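PDB 3GVA: alkyltransferase-like protein 1, which recognises DNA carrying O6-alkylguanine lesions, flips the damaged base into a hydrophobic pocket and presents it to the nucleotide excision repair pathway. Local coordinates for residues Y11-Y25 against L48-S62. Sequence-based numbering, arbitrary orientation.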
ATOM      1  N   TYR A  11      -3.164  10.377   3.243  1.00 16.46           N
ATOM      2  CA  TYR A  11      -4.210   9.958   2.314  1.00 19.43           C
ATOM      3  C   TYR A  11      -4.118  10.703   0.995  1.00 16.85           C
ATOM      4  O   TYR A  11      -4.329  10.111  -0.057  1.00 18.34           O
ATOM      5  CB  TYR A  11      -5.603  10.130   2.937  1.00 17.48           C
ATOM      6  CG  TYR A  11      -5.741   9.401   4.263  1.00 19.64           C
ATOM      7  CD1 TYR A  11      -4.953   8.277   4.551  1.00 20.93           C
ATOM      8  CD2 TYR A  11      -6.644   9.835   5.231  1.00 19.74           C
ATOM      9  CE1 TYR A  11      -5.061   7.611   5.774  1.00 17.34           C
ATOM     10  CE2 TYR A  11      -6.766   9.176   6.453  1.00 19.49           C
ATOM     11  CZ  TYR A  11      -5.969   8.067   6.715  1.00 20.41           C
ATOM     12  OH  TYR A  11      -6.073   7.422   7.922  1.00 23.02           O
ATOM     13  N   ASP A  12      -3.791  11.994   1.055  1.00 19.87           N
ATOM     14  CA  ASP A  12      -3.640  12.801  -0.149  1.00 22.67           C
ATOM     15  C   ASP A  12      -2.546  12.194  -1.003  1.00 22.02           C
ATOM     16  O   ASP A  12      -2.674  12.092  -2.220  1.00 25.79           O
ATOM     17  CB  ASP A  12      -3.225  14.241   0.181  1.00 32.40           C
ATOM     18  CG  ASP A  12      -4.373  15.085   0.666  1.00 40.70           C
ATOM     19  OD1 ASP A  12      -5.483  14.930   0.126  1.00 45.82           O
ATOM     20  OD2 ASP A  12      -4.162  15.919   1.575  1.00 47.29           O
ATOM     21  N   ALA A  13      -1.461  11.795  -0.354  1.00 20.15           N
ATOM     22  CA  ALA A  13      -0.340  11.209  -1.066  1.00 20.36           C
ATOM     23  C   ALA A  13      -0.722   9.881  -1.710  1.00 17.18           C
ATOM     24  O   ALA A  13      -0.357   9.619  -2.856  1.00 18.23           O
ATOM     25  CB  ALA A  13       0.851  11.022  -0.116  1.00 22.94           C
ATOM     26  N   VAL A  14      -1.449   9.043  -0.979  1.00 17.01           N
ATOM     27  CA  VAL A  14      -1.861   7.748  -1.512  1.00 16.33           C
ATOM     28  C   VAL A  14      -2.796   7.942  -2.719  1.00 16.78           C
ATOM     29  O   VAL A  14      -2.712   7.213  -3.712  1.00 15.28           O
ATOM     30  CB  VAL A  14      -2.570   6.894  -0.423  1.00 18.66           C
ATOM     31  CG1 VAL A  14      -3.061   5.584  -1.025  1.00 16.54           C
ATOM     32  CG2 VAL A  14      -1.602   6.611   0.732  1.00 17.04           C
ATOM     33  N   CYS A  15      -3.676   8.932  -2.633  1.00 21.41           N
ATOM     34  CA  CYS A  15      -4.603   9.219  -3.727  1.00 24.50           C
ATOM     35  C   CYS A  15      -3.843   9.591  -4.997  1.00 24.91           C
ATOM     36  O   CYS A  15      -4.406   9.594  -6.089  1.00 25.26           O
ATOM     37  CB  CYS A  15      -5.547  10.368  -3.350  1.00 23.09           C
ATOM     38  SG  CYS A  15      -6.820   9.925  -2.150  1.00 31.29           S
ATOM     39  N   GLU A  16      -2.562   9.910  -4.854  1.00 25.29           N
ATOM     40  CA  GLU A  16      -1.755  10.265  -6.012  1.00 26.28           C
ATOM     41  C   GLU A  16      -1.054   9.086  -6.683  1.00 24.28           C
ATOM     42  O   GLU A  16      -0.572   9.224  -7.802  1.00 22.55           O
ATOM     43  CB  GLU A  16      -0.730  11.325  -5.635  1.00 33.42           C
ATOM     44  CG  GLU A  16      -1.344  12.684  -5.404  1.00 37.67           C
ATOM     45  CD  GLU A  16      -0.300  13.728  -5.101  1.00 43.92           C
ATOM     46  OE1 GLU A  16       0.314  13.656  -4.017  1.00 42.12           O
ATOM     47  OE2 GLU A  16      -0.086  14.616  -5.955  1.00 48.81           O
ATOM     48  N   ILE A  17      -0.971   7.940  -6.003  1.00 21.88           N
ATOM     49  CA  ILE A  17      -0.340   6.758  -6.608  1.00 18.91           C
ATOM     50  C   ILE A  17      -1.188   6.438  -7.838  1.00 19.86           C
ATOM     51  O   ILE A  17      -2.404   6.254  -7.737  1.00 19.70           O
ATOM     52  CB  ILE A  17      -0.363   5.525  -5.657  1.00 21.73           C
ATOM     53  CG1 ILE A  17       0.297   5.874  -4.319  1.00 21.37           C
ATOM     54  CG2 ILE A  17       0.385   4.355  -6.296  1.00 18.51           C
ATOM     55  CD1 ILE A  17       0.180   4.776  -3.274  1.00 17.57           C
ATOM     56  N   PRO A  18      -0.565   6.375  -9.020  1.00 24.71           N
ATOM     57  CA  PRO A  18      -1.395   6.077 -10.188  1.00 25.43           C
ATOM     58  C   PRO A  18      -1.907   4.650 -10.330  1.00 27.18           C
ATOM     59  O   PRO A  18      -1.383   3.702  -9.737  1.00 25.19           O
ATOM     60  CB  PRO A  18      -0.509   6.508 -11.357  1.00 23.21           C
ATOM     61  CG  PRO A  18       0.864   6.290 -10.839  1.00 24.01           C
ATOM     62  CD  PRO A  18       0.787   6.794  -9.425  1.00 20.98           C
ATOM     63  N   TYR A  19      -2.973   4.531 -11.109  1.00 23.09           N
ATOM     64  CA  TYR A  19      -3.609   3.261 -11.412  1.00 24.56           C
ATOM     65  C   TYR A  19      -2.523   2.291 -11.883  1.00 24.31           C
ATOM     66  O   TYR A  19      -1.670   2.658 -12.689  1.00 23.63           O
ATOM     67  CB  TYR A  19      -4.626   3.493 -12.532  1.00 28.78           C
ATOM     68  CG  TYR A  19      -5.422   2.288 -12.959  1.00 30.41           C
ATOM     69  CD1 TYR A  19      -6.641   1.986 -12.358  1.00 31.62           C
ATOM     70  CD2 TYR A  19      -4.980   1.474 -14.002  1.00 30.05           C
ATOM     71  CE1 TYR A  19      -7.410   0.906 -12.790  1.00 34.33           C
ATOM     72  CE2 TYR A  19      -5.740   0.389 -14.441  1.00 32.04           C
ATOM     73  CZ  TYR A  19      -6.954   0.113 -13.832  1.00 31.95           C
ATOM     74  OH  TYR A  19      -7.716  -0.947 -14.268  1.00 30.88           O
ATOM     75  N   GLY A  20      -2.538   1.065 -11.367  1.00 23.59           N
ATOM     76  CA  GLY A  20      -1.547   0.089 -11.792  1.00 19.22           C
ATOM     77  C   GLY A  20      -0.171   0.210 -11.167  1.00 19.23           C
ATOM     78  O   GLY A  20       0.722  -0.556 -11.504  1.00 18.34           O
ATOM     79  N   LYS A  21       0.012   1.168 -10.265  1.00 21.60           N
ATOM     80  CA  LYS A  21       1.297   1.359  -9.592  1.00 21.14           C
ATOM     81  C   LYS A  21       1.135   1.164  -8.087  1.00 20.01           C
ATOM     82  O   LYS A  21       0.019   1.110  -7.585  1.00 16.51           O
ATOM     83  CB  LYS A  21       1.835   2.763  -9.871  1.00 24.30           C
ATOM     84  CG  LYS A  21       2.181   3.020 -11.333  1.00 31.82           C
ATOM     85  CD  LYS A  21       3.361   2.180 -11.770  1.00 35.24           C
ATOM     86  CE  LYS A  21       3.700   2.410 -13.233  1.00 39.04           C
ATOM     87  NZ  LYS A  21       4.838   1.541 -13.655  1.00 41.20           N
ATOM     88  N   VAL A  22       2.245   1.053  -7.365  1.00 16.04           N
ATOM     89  CA  VAL A  22       2.174   0.870  -5.920  1.00 15.42           C
ATOM     90  C   VAL A  22       3.243   1.681  -5.207  1.00 19.14           C
ATOM     91  O   VAL A  22       4.144   2.232  -5.839  1.00 20.72           O
ATOM     92  CB  VAL A  22       2.342  -0.631  -5.511  1.00 18.05           C
ATOM     93  CG1 VAL A  22       1.302  -1.493  -6.228  1.00 18.98           C
ATOM     94  CG2 VAL A  22       3.756  -1.125  -5.827  1.00 17.54           C
ATOM     95  N   SER A  23       3.138   1.762  -3.888  1.00 17.41           N
ATOM     96  CA  SER A  23       4.129   2.477  -3.103  1.00 18.61           C
ATOM     97  C   SER A  23       4.222   1.810  -1.736  1.00 18.52           C
ATOM     98  O   SER A  23       3.568   0.787  -1.494  1.00 17.60           O
ATOM     99  CB  SER A  23       3.755   3.956  -2.961  1.00 23.52           C
ATOM    100  OG  SER A  23       4.860   4.697  -2.468  1.00 27.13           O
ATOM    101  N   THR A  24       5.038   2.374  -0.850  1.00 19.83           N
ATOM    102  CA  THR A  24       5.216   1.808   0.487  1.00 18.18           C
ATOM    103  C   THR A  24       5.153   2.896   1.560  1.00 21.03           C
ATOM    104  O   THR A  24       5.225   4.093   1.254  1.00 21.55           O
ATOM    105  CB  THR A  24       6.578   1.095   0.608  1.00 18.19           C
ATOM    106  OG1 THR A  24       7.624   2.051   0.400  1.00 21.63           O
ATOM    107  CG2 THR A  24       6.708  -0.005  -0.428  1.00 17.49           C
ATOM    108  N   TYR A  25       5.030   2.478   2.817  1.00 16.19           N
ATOM    109  CA  TYR A  25       4.972   3.423   3.921  1.00 18.95           C
ATOM    110  C   TYR A  25       6.193   4.340   3.897  1.00 20.00           C
ATOM    111  O   TYR A  25       6.075   5.558   4.061  1.00 18.35           O
ATOM    112  CB  TYR A  25       4.931   2.695   5.271  1.00 21.34           C
ATOM    113  CG  TYR A  25       3.719   1.815   5.495  1.00 22.59           C
ATOM    114  CD1 TYR A  25       2.530   2.040   4.806  1.00 23.39           C
ATOM    115  CD2 TYR A  25       3.754   0.780   6.424  1.00 22.13           C
ATOM    116  CE1 TYR A  25       1.402   1.253   5.035  1.00 24.53           C
ATOM    117  CE2 TYR A  25       2.633  -0.013   6.667  1.00 25.62           C
ATOM    118  CZ  TYR A  25       1.461   0.230   5.967  1.00 27.52           C
ATOM    119  OH  TYR A  25       0.348  -0.546   6.202  1.00 29.39           O
ATOM    120  N   LEU A  48      -7.741   3.497   8.347  1.00 34.92           N
ATOM    121  CA  LEU A  48      -8.696   3.799   7.283  1.00 31.55           C
ATOM    122  C   LEU A  48      -9.909   2.889   7.327  1.00 33.59           C
ATOM    123  O   LEU A  48      -9.794   1.697   7.616  1.00 33.11           O
ATOM    124  CB  LEU A  48      -8.039   3.672   5.906  1.00 26.37           C
ATOM    125  CG  LEU A  48      -7.325   4.897   5.331  1.00 24.91           C
ATOM    126  CD1 LEU A  48      -6.631   4.535   4.010  1.00 20.95           C
ATOM    127  CD2 LEU A  48      -8.339   6.016   5.110  1.00 23.49           C
ATOM    128  N   HIS A  49     -11.073   3.460   7.041  1.00 30.83           N
ATOM    129  CA  HIS A  49     -12.314   2.693   7.013  1.00 27.97           C
ATOM    130  C   HIS A  49     -12.226   1.751   5.806  1.00 27.57           C
ATOM    131  O   HIS A  49     -11.780   2.151   4.728  1.00 26.87           O
ATOM    132  CB  HIS A  49     -13.504   3.637   6.854  1.00 26.86           C
ATOM    133  CG  HIS A  49     -14.832   2.954   6.922  1.00 27.26           C
ATOM    134  ND1 HIS A  49     -15.479   2.698   8.112  1.00 31.84           N
ATOM    135  CD2 HIS A  49     -15.633   2.464   5.947  1.00 28.56           C
ATOM    136  CE1 HIS A  49     -16.622   2.085   7.866  1.00 31.60           C
ATOM    137  NE2 HIS A  49     -16.740   1.931   6.561  1.00 28.25           N
ATOM    138  N   PRO A  50     -12.649   0.489   5.972  1.00 28.45           N
ATOM    139  CA  PRO A  50     -12.603  -0.486   4.880  1.00 31.59           C
ATOM    140  C   PRO A  50     -13.312  -0.060   3.598  1.00 31.01           C
ATOM    141  O   PRO A  50     -13.011  -0.575   2.526  1.00 31.61           O
ATOM    142  CB  PRO A  50     -13.214  -1.744   5.507  1.00 33.74           C
ATOM    143  CG  PRO A  50     -14.110  -1.196   6.578  1.00 35.49           C
ATOM    144  CD  PRO A  50     -13.264  -0.104   7.172  1.00 32.94           C
ATOM    145  N   GLU A  51     -14.246   0.883   3.709  1.00 29.28           N
ATOM    146  CA  GLU A  51     -14.986   1.366   2.544  1.00 27.93           C
ATOM    147  C   GLU A  51     -14.498   2.719   2.026  1.00 26.02           C
ATOM    148  O   GLU A  51     -15.143   3.338   1.184  1.00 21.69           O
ATOM    149  CB  GLU A  51     -16.482   1.443   2.865  1.00 37.88           C
ATOM    150  CG  GLU A  51     -17.145   0.078   2.931  1.00 42.79           C
ATOM    151  CD  GLU A  51     -17.004  -0.677   1.623  1.00 45.86           C
ATOM    152  OE1 GLU A  51     -17.548  -0.203   0.600  1.00 50.40           O
ATOM    153  OE2 GLU A  51     -16.344  -1.737   1.611  1.00 46.75           O
ATOM    154  N   THR A  52     -13.351   3.168   2.527  1.00 27.44           N
ATOM    155  CA  THR A  52     -12.770   4.441   2.099  1.00 24.55           C
ATOM    156  C   THR A  52     -12.559   4.503   0.590  1.00 24.80           C
ATOM    157  O   THR A  52     -12.474   3.478  -0.088  1.00 23.63           O
ATOM    158  CB  THR A  52     -11.395   4.683   2.750  1.00 19.89           C
ATOM    159  OG1 THR A  52     -10.876   5.947   2.314  1.00 20.17           O
ATOM    160  CG2 THR A  52     -10.415   3.592   2.332  1.00 18.22           C
ATOM    161  N   HIS A  53     -12.448   5.726   0.086  1.00 25.77           N
ATOM    162  CA  HIS A  53     -12.221   5.996  -1.327  1.00 25.95           C
ATOM    163  C   HIS A  53     -10.713   5.989  -1.593  1.00 23.12           C
ATOM    164  O   HIS A  53     -10.279   5.836  -2.730  1.00 21.73           O
ATOM    165  CB  HIS A  53     -12.770   7.376  -1.675  1.00 31.30           C
ATOM    166  CG  HIS A  53     -12.018   8.493  -1.017  1.00 35.88           C
ATOM    167  ND1 HIS A  53     -10.979   9.156  -1.635  1.00 37.45           N
ATOM    168  CD2 HIS A  53     -12.118   9.024   0.224  1.00 35.32           C
ATOM    169  CE1 HIS A  53     -10.472  10.049  -0.804  1.00 38.88           C
ATOM    170  NE2 HIS A  53     -11.146   9.990   0.332  1.00 37.52           N
ATOM    171  N   VAL A  54      -9.920   6.181  -0.540  1.00 19.94           N
ATOM    172  CA  VAL A  54      -8.466   6.194  -0.682  1.00 21.18           C
ATOM    173  C   VAL A  54      -8.014   4.844  -1.238  1.00 18.46           C
ATOM    174  O   VAL A  54      -8.402   3.799  -0.724  1.00 20.96           O
ATOM    175  CB  VAL A  54      -7.778   6.457   0.679  1.00 21.57           C
ATOM    176  CG1 VAL A  54      -6.263   6.418   0.515  1.00 24.97           C
ATOM    177  CG2 VAL A  54      -8.207   7.816   1.223  1.00 23.86           C
ATOM    178  N   PRO A  55      -7.193   4.849  -2.306  1.00 22.69           N
ATOM    179  CA  PRO A  55      -6.713   3.598  -2.908  1.00 20.49           C
ATOM    180  C   PRO A  55      -5.624   2.891  -2.102  1.00 20.54           C
ATOM    181  O   PRO A  55      -4.519   2.657  -2.602  1.00 22.30           O
ATOM    182  CB  PRO A  55      -6.222   4.044  -4.281  1.00 20.90           C
ATOM    183  CG  PRO A  55      -5.690   5.416  -4.001  1.00 21.11           C
ATOM    184  CD  PRO A  55      -6.750   6.018  -3.093  1.00 19.04           C
ATOM    185  N   TRP A  56      -5.957   2.533  -0.865  1.00 16.14           N
ATOM    186  CA  TRP A  56      -5.030   1.860   0.044  1.00 17.94           C
ATOM    187  C   TRP A  56      -4.432   0.573  -0.510  1.00 17.28           C
ATOM    188  O   TRP A  56      -3.370   0.134  -0.072  1.00 16.33           O
ATOM    189  CB  TRP A  56      -5.736   1.541   1.367  1.00 18.19           C
ATOM    190  CG  TRP A  56      -6.957   0.693   1.175  1.00 22.01           C
ATOM    191  CD1 TRP A  56      -8.225   1.127   0.905  1.00 17.40           C
ATOM    192  CD2 TRP A  56      -7.008  -0.735   1.147  1.00 20.74           C
ATOM    193  NE1 TRP A  56      -9.060   0.058   0.706  1.00 24.18           N
ATOM    194  CE2 TRP A  56      -8.341  -1.099   0.848  1.00 23.48           C
ATOM    195  CE3 TRP A  56      -6.058  -1.742   1.340  1.00 19.82           C
ATOM    196  CZ2 TRP A  56      -8.748  -2.433   0.736  1.00 25.05           C
ATOM    197  CZ3 TRP A  56      -6.460  -3.071   1.230  1.00 24.39           C
ATOM    198  CH2 TRP A  56      -7.795  -3.402   0.929  1.00 22.40           C
ATOM    199  N   HIS A  57      -5.108  -0.040  -1.472  1.00 16.94           N
ATOM    200  CA  HIS A  57      -4.610  -1.289  -2.024  1.00 18.84           C
ATOM    201  C   HIS A  57      -3.300  -1.097  -2.782  1.00 17.83           C
ATOM    202  O   HIS A  57      -2.583  -2.065  -3.037  1.00 13.99           O
ATOM    203  CB  HIS A  57      -5.665  -1.929  -2.937  1.00 19.41           C
ATOM    204  CG  HIS A  57      -6.016  -1.097  -4.128  1.00 18.60           C
ATOM    205  ND1 HIS A  57      -6.734   0.075  -4.032  1.00 17.70           N
ATOM    206  CD2 HIS A  57      -5.700  -1.236  -5.438  1.00 20.54           C
ATOM    207  CE1 HIS A  57      -6.842   0.624  -5.228  1.00 18.77           C
ATOM    208  NE2 HIS A  57      -6.222  -0.150  -6.100  1.00 15.09           N
ATOM    209  N   ARG A  58      -2.981   0.150  -3.130  1.00 16.12           N
ATOM    210  CA  ARG A  58      -1.745   0.437  -3.854  1.00 15.09           C
ATOM    211  C   ARG A  58      -0.539   0.609  -2.932  1.00 18.64           C
ATOM    212  O   ARG A  58       0.572   0.854  -3.390  1.00 19.88           O
ATOM    213  CB  ARG A  58      -1.920   1.680  -4.732  1.00 17.80           C
ATOM    214  CG  ARG A  58      -2.903   1.445  -5.874  1.00 20.09           C
ATOM    215  CD  ARG A  58      -3.139   2.680  -6.711  1.00 17.73           C
ATOM    216  NE  ARG A  58      -4.292   2.478  -7.584  1.00 22.66           N
ATOM    217  CZ  ARG A  58      -5.070   3.457  -8.039  1.00 23.70           C
ATOM    218  NH1 ARG A  58      -4.817   4.716  -7.713  1.00 19.69           N
ATOM    219  NH2 ARG A  58      -6.132   3.167  -8.779  1.00 21.47           N
ATOM    220  N   VAL A  59      -0.756   0.481  -1.631  1.00 19.73           N
ATOM    221  CA  VAL A  59       0.340   0.590  -0.672  1.00 21.96           C
ATOM    222  C   VAL A  59       0.659  -0.833  -0.182  1.00 23.06           C
ATOM    223  O   VAL A  59      -0.212  -1.526   0.344  1.00 19.60           O
ATOM    224  CB  VAL A  59      -0.051   1.497   0.527  1.00 17.59           C
ATOM    225  CG1 VAL A  59       1.139   1.684   1.458  1.00 19.71           C
ATOM    226  CG2 VAL A  59      -0.516   2.858   0.019  1.00 17.87           C
ATOM    227  N   ILE A  60       1.898  -1.276  -0.386  1.00 20.25           N
ATOM    228  CA  ILE A  60       2.297  -2.622   0.020  1.00 25.88           C
ATOM    229  C   ILE A  60       3.588  -2.552   0.817  1.00 24.44           C
ATOM    230  O   ILE A  60       4.251  -1.523   0.817  1.00 25.47           O
ATOM    231  CB  ILE A  60       2.543  -3.533  -1.210  1.00 28.25           C
ATOM    232  CG1 ILE A  60       3.715  -2.997  -2.040  1.00 26.33           C
ATOM    233  CG2 ILE A  60       1.292  -3.591  -2.071  1.00 35.50           C
ATOM    234  CD1 ILE A  60       4.079  -3.875  -3.226  1.00 34.51           C
ATOM    235  N   ASN A  61       3.962  -3.636   1.491  1.00 26.64           N
ATOM    236  CA  ASN A  61       5.204  -3.579   2.245  1.00 27.62           C
ATOM    237  C   ASN A  61       6.394  -3.635   1.295  1.00 25.62           C
ATOM    238  O   ASN A  61       6.278  -4.077   0.146  1.00 19.59           O
ATOM    239  CB  ASN A  61       5.265  -4.684   3.314  1.00 42.08           C
ATOM    240  CG  ASN A  61       5.046  -6.062   2.755  1.00 44.71           C
ATOM    241  OD1 ASN A  61       5.874  -6.581   2.011  1.00 48.56           O
ATOM    242  ND2 ASN A  61       3.921  -6.676   3.121  1.00 46.86           N
ATOM    243  N   SER A  62       7.532  -3.155   1.782  1.00 29.38           N
ATOM    244  CA  SER A  62       8.766  -3.085   1.009  1.00 29.21           C
ATOM    245  C   SER A  62       9.218  -4.389   0.359  1.00 29.88           C
ATOM    246  O   SER A  62       9.883  -4.363  -0.683  1.00 28.74           O
ATOM    247  CB  SER A  62       9.893  -2.552   1.897  1.00 33.04           C
ATOM    248  OG  SER A  62       9.478  -1.373   2.561  1.00 42.56           O
TER
HETATM  249  O   HOH W   1      10.126   1.192   1.253  1.00 26.10           O
HETATM  250  O   HOH W   2       4.834  -0.401   3.194  1.00 20.15           O
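R58 lies along the P18-K21 turn. Its CB meets the side chain of I17, 3.9 Å from CG2. CG touches K21 O at 3.4 Å, and CD is 3.6 Å from both K21 O and P18 O. The chain, extended from CG to NE, carries the guanidinium to Y19. Y19 CA sits over the centre of one face, and P55 CB lies against the opposite face. NH1 gives a weak hydrogen bond to I17 O (2.9 Å, 123°). NE forms a salt bridge with E85, which also accepts from G20 N. A leucine here would probably leave E85 without its salt bridge to the guanidinium and lose the weak bond to I17 O.

Past R58 a single bridge joins S23 and V59. S23 N donates to R58 O, and I60 N donates to S23 O (2.9 Å, 166°). V59 CG1, anti to the backbone N (chi1 -176°), meets the Y25 ring obliquely, 3.6 Å from Y25 CE1. V59 CG2 meets V14 and I17. At the other end, where both segments begin, L48 CD2 lies over one face of the Y11 ring, 3.7 Å from its centroid.

Both segments belong to the DNA-binding domain of the O6-methylguanine DNA methyltransferase family. Y25 is probably required for phosphate rotation and nucleotide flipping. The contact ties helix 3-14 and the start of helix 25-31 to the loop between helices 38-46 and 73-84.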